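Local atomic coordinates of GrpU microcompartment shell protein (PDB entry 4OLP), a protein that forms part of the shell of a glycyl-radical bacterial microcompartment and probably binds an iron-sulfur cluster, a role linked to electron transport. Residues T13-M16 with L17-M21; G80-A83 with A84-A88. All blocks are in the same frame, centred on the assembly; numbering follows the deposited sequence.

In the fold
Both interactions are local contacts along the chain, in a subunit built round a four-stranded antiparallel sheet. Interaction 1 lies in helix 11-19, which follows the first strand, and in the turn after it. Interaction 2 is the strand-to-helix junction that opens helix 82-92, entered directly from strand 74-80. Their centres are 19 Å apart, on opposite sides of the chain's centre. The nearest atoms are about 8 Å apart and do not touch. The two differ in their surroundings. Residues 13-21 meet a second copy of the protein, whereas no other chain of the assembly touches residues 80-88. The structure is ligand-free, so neither contact is tied here to a bound iron-sulfur cluster.

Interaction 1: residues T13-M16 with L17-M21; sequences TLAM and LKRRM
The carbonyl oxygen of L14 takes the amide of K18 in a backbone hydrogen bond, N to O 2.9 Å. The donor comes nearly along the C=O axis. The aliphatic part of K18 passes the same oxygen, with K18 CG 3.3 Å from L14 O. Beyond CG the lysine chain is extended and leads away from this turn, and its NZ forms a salt bridge with E30. Two more i to i+4 bonds continue the alpha-helical pattern. L17 N binds T13 O at 3.1 Å, and R19 N binds A15 O at 3.2 Å. R19 folds back over A15. Its CG lies beside the backbone N (chi1 -89°), and bends at chi2 and chi3 lay the guanidinium across the turn. A15 O then sits above one face of that group, nearer its border than its middle. R19 NH2 is 3.5 Å from A15 CB, a van der Waals contact. On another side of the helix, L17 CG rests 3.5 Å from T13 O. R20 N also bonds to L17 O. L14 and L17 pack on I37 of strand 36-42, while R20 and M21 touch strand 60-65. T13 OG1 hydrogen-bonds to D52 and R20 NH2 forms a salt bridge with E64, both of a second subunit. M16 packs on A51 there, so the helix 11-19 lies between its own sheet and that neighbour.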
ATOM      1  N   THR B  13       0.802 -26.381   6.634  1.00 97.95           N
ATOM      2  CA  THR B  13       0.765 -25.584   5.418  1.00 95.62           C
ATOM      3  C   THR B  13      -0.675 -25.158   5.148  1.00 89.06           C
ATOM      4  O   THR B  13      -0.945 -23.992   4.799  1.00 87.27           O
ATOM      5  CB  THR B  13       1.343 -26.354   4.225  1.00 96.23           C
ATOM      6  OG1 THR B  13       2.726 -26.634   4.468  1.00102.37           O
ATOM      7  CG2 THR B  13       1.207 -25.548   2.938  1.00 95.19           C
ATOM      8  N   LEU B  14      -1.594 -26.102   5.310  1.00 82.37           N
ATOM      9  CA  LEU B  14      -3.025 -25.813   5.140  1.00 81.54           C
ATOM     10  C   LEU B  14      -3.512 -24.771   6.140  1.00 85.38           C
ATOM     11  O   LEU B  14      -4.228 -23.844   5.785  1.00 85.38           O
ATOM     12  CB  LEU B  14      -3.836 -27.076   5.304  1.00 73.95           C
ATOM     13  CG  LEU B  14      -3.602 -28.079   4.190  1.00 75.94           C
ATOM     14  CD1 LEU B  14      -4.029 -29.477   4.615  1.00 75.77           C
ATOM     15  CD2 LEU B  14      -4.336 -27.641   2.945  1.00 77.02           C
ATOM     16  N   ALA B  15      -3.061 -24.905   7.381  1.00 89.40           N
ATOM     17  CA  ALA B  15      -3.385 -23.945   8.424  1.00 88.52           C
ATOM     18  C   ALA B  15      -2.908 -22.520   8.079  1.00 92.07           C
ATOM     19  O   ALA B  15      -3.613 -21.551   8.340  1.00 90.01           O
ATOM     20  CB  ALA B  15      -2.801 -24.406   9.744  1.00 86.73           C
ATOM     21  N   MET B  16      -1.715 -22.405   7.501  1.00 93.71           N
ATOM     22  CA  MET B  16      -1.146 -21.099   7.142  1.00 96.74           C
ATOM     23  C   MET B  16      -1.980 -20.424   6.069  1.00 92.76           C
ATOM     24  O   MET B  16      -2.233 -19.212   6.114  1.00 94.26           O
ATOM     25  CB  MET B  16       0.309 -21.239   6.669  1.00 97.50           C
ATOM     26  CG  MET B  16       1.298 -21.285   7.819  1.00114.64           C
ATOM     27  SD  MET B  16       2.981 -21.789   7.382  1.00136.55           S
ATOM     28  CE  MET B  16       3.555 -20.401   6.404  1.00134.62           C
ATOM     29  N   LEU B  17      -2.399 -21.224   5.103  1.00 91.86           N
ATOM     30  CA  LEU B  17      -3.189 -20.721   3.992  1.00 91.45           C
ATOM     31  C   LEU B  17      -4.587 -20.343   4.439  1.00 87.92           C
ATOM     32  O   LEU B  17      -5.074 -19.306   4.018  1.00 90.07           O
ATOM     33  CB  LEU B  17      -3.240 -21.738   2.853  1.00 86.91           C
ATOM     34  CG  LEU B  17      -1.900 -21.877   2.117  1.00 87.17           C
ATOM     35  CD1 LEU B  17      -1.936 -23.078   1.194  1.00 90.52           C
ATOM     36  CD2 LEU B  17      -1.542 -20.630   1.318  1.00 88.17           C
ATOM     37  N   LYS B  18      -5.198 -21.158   5.306  1.00 85.14           N
ATOM     38  CA  LYS B  18      -6.547 -20.887   5.836  1.00 81.74           C
ATOM     39  C   LYS B  18      -6.623 -19.577   6.581  1.00 81.42           C
ATOM     40  O   LYS B  18      -7.591 -18.840   6.446  1.00 75.81           O
ATOM     41  CB  LYS B  18      -7.035 -22.008   6.739  1.00 86.29           C
ATOM     42  CG  LYS B  18      -7.469 -23.236   5.974  1.00 96.16           C
ATOM     43  CD  LYS B  18      -8.126 -24.240   6.896  1.00104.55           C
ATOM     44  CE  LYS B  18      -8.770 -25.345   6.080  1.00122.69           C
ATOM     45  NZ  LYS B  18      -9.540 -26.290   6.934  1.00131.59           N
ATOM     46  N   ARG B  19      -5.577 -19.271   7.340  1.00 86.01           N
ATOM     47  CA  ARG B  19      -5.477 -17.977   8.016  1.00 87.77           C
ATOM     48  C   ARG B  19      -5.505 -16.833   7.039  1.00 85.42           C
ATOM     49  O   ARG B  19      -5.941 -15.754   7.378  1.00 95.53           O
ATOM     50  CB  ARG B  19      -4.176 -17.879   8.795  1.00 91.08           C
ATOM     51  CG  ARG B  19      -4.292 -18.406  10.197  1.00 97.43           C
ATOM     52  CD  ARG B  19      -3.020 -19.163  10.510  1.00107.70           C
ATOM     53  NE  ARG B  19      -3.241 -20.329  11.362  1.00118.10           N
ATOM     54  CZ  ARG B  19      -2.279 -21.167  11.740  1.00122.97           C
ATOM     55  NH1 ARG B  19      -1.015 -20.949  11.373  1.00129.25           N
ATOM     56  NH2 ARG B  19      -2.573 -22.218  12.499  1.00120.27           N
ATOM     57  N   ARG B  20      -5.037 -17.061   5.825  1.00 80.58           N
ATOM     58  CA  ARG B  20      -4.953 -15.997   4.858  1.00 83.83           C
ATOM     59  C   ARG B  20      -6.061 -15.999   3.811  1.00 81.62           C
ATOM     60  O   ARG B  20      -5.954 -15.285   2.802  1.00 81.13           O
ATOM     61  CB  ARG B  20      -3.627 -16.048   4.141  1.00 90.90           C
ATOM     62  CG  ARG B  20      -2.475 -15.366   4.852  1.00107.51           C
ATOM     63  CD  ARG B  20      -2.039 -14.360   3.801  1.00122.73           C
ATOM     64  NE  ARG B  20      -0.729 -13.728   3.874  1.00137.38           N
ATOM     65  CZ  ARG B  20      -0.078 -13.273   2.796  1.00139.47           C
ATOM     66  NH1 ARG B  20      -0.586 -13.424   1.573  1.00132.53           N
ATOM     67  NH2 ARG B  20       1.102 -12.680   2.926  1.00144.44           N
ATOM     68  N   MET B  21      -7.116 -16.780   4.039  1.00 76.82           N
ATOM     69  CA  MET B  21      -8.290 -16.723   3.185  1.00 79.46           C
ATOM     70  C   MET B  21      -9.543 -16.294   3.961  1.00 84.23           C
ATOM     71  O   MET B  21      -9.560 -16.334   5.184  1.00 84.24           O
ATOM     72  CB  MET B  21      -8.521 -18.014   2.429  1.00 80.62           C
ATOM     73  CG  MET B  21      -8.377 -19.285   3.216  1.00 87.56           C
ATOM     74  SD  MET B  21      -7.973 -20.628   2.060  1.00 83.90           S
ATOM     75  CE  MET B  21      -9.613 -21.303   1.854  1.00 84.76           C
TER

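Interaction 2: residues G80-A83 with A84-A88; sequences GEVA and AVNEA
V82 and N86 run alongside each other in one direction, one helical turn apart. N86 ND2 is 3.3 Å from V82 CG1. N86 ND2 also comes to 2.8 Å from V82 O, but the angle is too poor for a hydrogen bond. V82 O instead accepts the backbone bond from N86 N, at 3.1 Å, with the donor tilted 27° from the carbonyl plane. N86 CG stands beside its own backbone N (chi1 -76°), which turns the amide back over V82. The neighbouring bonds are alpha-helical too. V85 N reaches E81 O at 2.9 Å, nearly straight at 169°, and E87 N reaches A83 O at 2.8 Å. E81 occupies the N-cap, and its carbonyl accepts the bond from V85 N, the first i to i+4 bond of helix 82-92. Residues 80-88 fall in the BMC domain of microcompartment shell proteins. V85 CG2 lies 3.4 Å from E81 O and 3.6 Å from G80 N. V85, which is buried, packs against the backbone where strand passes into helix. G80 is held at the end of strand 74-80 by backbone hydrogen bonding with A36. E81 and V82 rest on D35. V82 also packs on N7 and N86 on I5, both of strand 3-7.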
ATOM      1  N   GLY B  80      -6.872 -29.163  -4.916  1.00 74.79           N
ATOM      2  CA  GLY B  80      -7.500 -30.327  -5.482  1.00 73.18           C
ATOM      3  C   GLY B  80      -6.537 -31.452  -5.692  1.00 71.51           C
ATOM      4  O   GLY B  80      -5.525 -31.583  -4.987  1.00 59.49           O
ATOM      5  N   GLU B  81      -6.911 -32.295  -6.649  1.00 75.39           N
ATOM      6  CA  GLU B  81      -6.185 -33.496  -6.961  1.00 77.92           C
ATOM      7  C   GLU B  81      -5.068 -33.151  -7.947  1.00 80.64           C
ATOM      8  O   GLU B  81      -5.166 -32.159  -8.686  1.00 74.82           O
ATOM      9  CB  GLU B  81      -7.152 -34.497  -7.553  1.00 79.88           C
ATOM     10  CG  GLU B  81      -8.110 -35.074  -6.533  1.00 83.12           C
ATOM     11  CD  GLU B  81      -9.569 -35.079  -7.010  1.00 91.33           C
ATOM     12  OE1 GLU B  81      -9.939 -35.994  -7.736  1.00 81.07           O
ATOM     13  OE2 GLU B  81     -10.376 -34.170  -6.666  1.00104.39           O
ATOM     14  N   VAL B  82      -3.999 -33.947  -7.926  1.00 80.13           N
ATOM     15  CA  VAL B  82      -2.751 -33.562  -8.598  1.00 84.92           C
ATOM     16  C   VAL B  82      -3.011 -33.249 -10.057  1.00 78.90           C
ATOM     17  O   VAL B  82      -2.484 -32.267 -10.575  1.00 82.51           O
ATOM     18  CB  VAL B  82      -1.658 -34.650  -8.525  1.00 89.45           C
ATOM     19  CG1 VAL B  82      -0.347 -34.096  -9.061  1.00 92.12           C
ATOM     20  CG2 VAL B  82      -1.460 -35.133  -7.100  1.00 96.81           C
ATOM     21  N   ALA B  83      -3.781 -34.109 -10.711  1.00 75.24           N
ATOM     22  CA  ALA B  83      -4.087 -33.959 -12.132  1.00 80.37           C
ATOM     23  C   ALA B  83      -4.788 -32.641 -12.411  1.00 83.74           C
ATOM     24  O   ALA B  83      -4.353 -31.861 -13.270  1.00 87.36           O
ATOM     25  CB  ALA B  83      -4.959 -35.109 -12.604  1.00 77.24           C
ATOM     26  N   ALA B  84      -5.837 -32.393 -11.632  1.00 81.51           N
ATOM     27  CA  ALA B  84      -6.665 -31.206 -11.774  1.00 73.96           C
ATOM     28  C   ALA B  84      -5.867 -29.918 -11.532  1.00 73.11           C
ATOM     29  O   ALA B  84      -5.955 -28.962 -12.310  1.00 66.37           O
ATOM     30  CB  ALA B  84      -7.829 -31.297 -10.813  1.00 72.57           C
ATOM     31  N   VAL B  85      -5.068 -29.904 -10.474  1.00 69.55           N
ATOM     32  CA  VAL B  85      -4.301 -28.715 -10.144  1.00 72.27           C
ATOM     33  C   VAL B  85      -3.337 -28.421 -11.283  1.00 71.73           C
ATOM     34  O   VAL B  85      -3.255 -27.288 -11.749  1.00 73.22           O
ATOM     35  CB  VAL B  85      -3.534 -28.873  -8.817  1.00 74.37           C
ATOM     36  CG1 VAL B  85      -2.581 -27.707  -8.596  1.00 77.54           C
ATOM     37  CG2 VAL B  85      -4.516 -28.972  -7.661  1.00 73.05           C
ATOM     38  N   ASN B  86      -2.632 -29.451 -11.741  1.00 73.15           N
ATOM     39  CA  ASN B  86      -1.694 -29.320 -12.855  1.00 76.84           C
ATOM     40  C   ASN B  86      -2.351 -28.866 -14.125  1.00 79.67           C
ATOM     41  O   ASN B  86      -1.829 -27.997 -14.826  1.00 88.45           O
ATOM     42  CB  ASN B  86      -1.008 -30.635 -13.144  1.00 76.13           C
ATOM     43  CG  ASN B  86       0.066 -30.948 -12.147  1.00 79.18           C
ATOM     44  OD1 ASN B  86       0.888 -30.096 -11.801  1.00 83.38           O
ATOM     45  ND2 ASN B  86       0.084 -32.177 -11.695  1.00 82.03           N
ATOM     46  N   GLU B  87      -3.496 -29.450 -14.429  1.00 79.62           N
ATOM     47  CA  GLU B  87      -4.231 -29.005 -15.565  1.00 88.46           C
ATOM     48  C   GLU B  87      -4.562 -27.528 -15.473  1.00 90.82           C
ATOM     49  O   GLU B  87      -4.434 -26.832 -16.462  1.00 93.58           O
ATOM     50  CB  GLU B  87      -5.512 -29.774 -15.701  1.00 99.83           C
ATOM     51  CG  GLU B  87      -6.291 -29.308 -16.922  1.00117.15           C
ATOM     52  CD  GLU B  87      -7.592 -30.046 -17.183  1.00138.27           C
ATOM     53  OE1 GLU B  87      -8.116 -30.792 -16.323  1.00158.37           O
ATOM     54  OE2 GLU B  87      -8.111 -29.850 -18.288  1.00158.63           O
ATOM     55  N   ALA B  88      -4.999 -27.069 -14.294  1.00 94.06           N
ATOM     56  CA  ALA B  88      -5.437 -25.699 -14.110  1.00 85.92           C
ATOM     57  C   ALA B  88      -4.276 -24.742 -14.310  1.00 87.59           C
ATOM     58  O   ALA B  88      -4.409 -23.758 -15.016  1.00 88.90           O
ATOM     59  CB  ALA B  88      -6.053 -25.525 -12.729  1.00 83.81           C
TER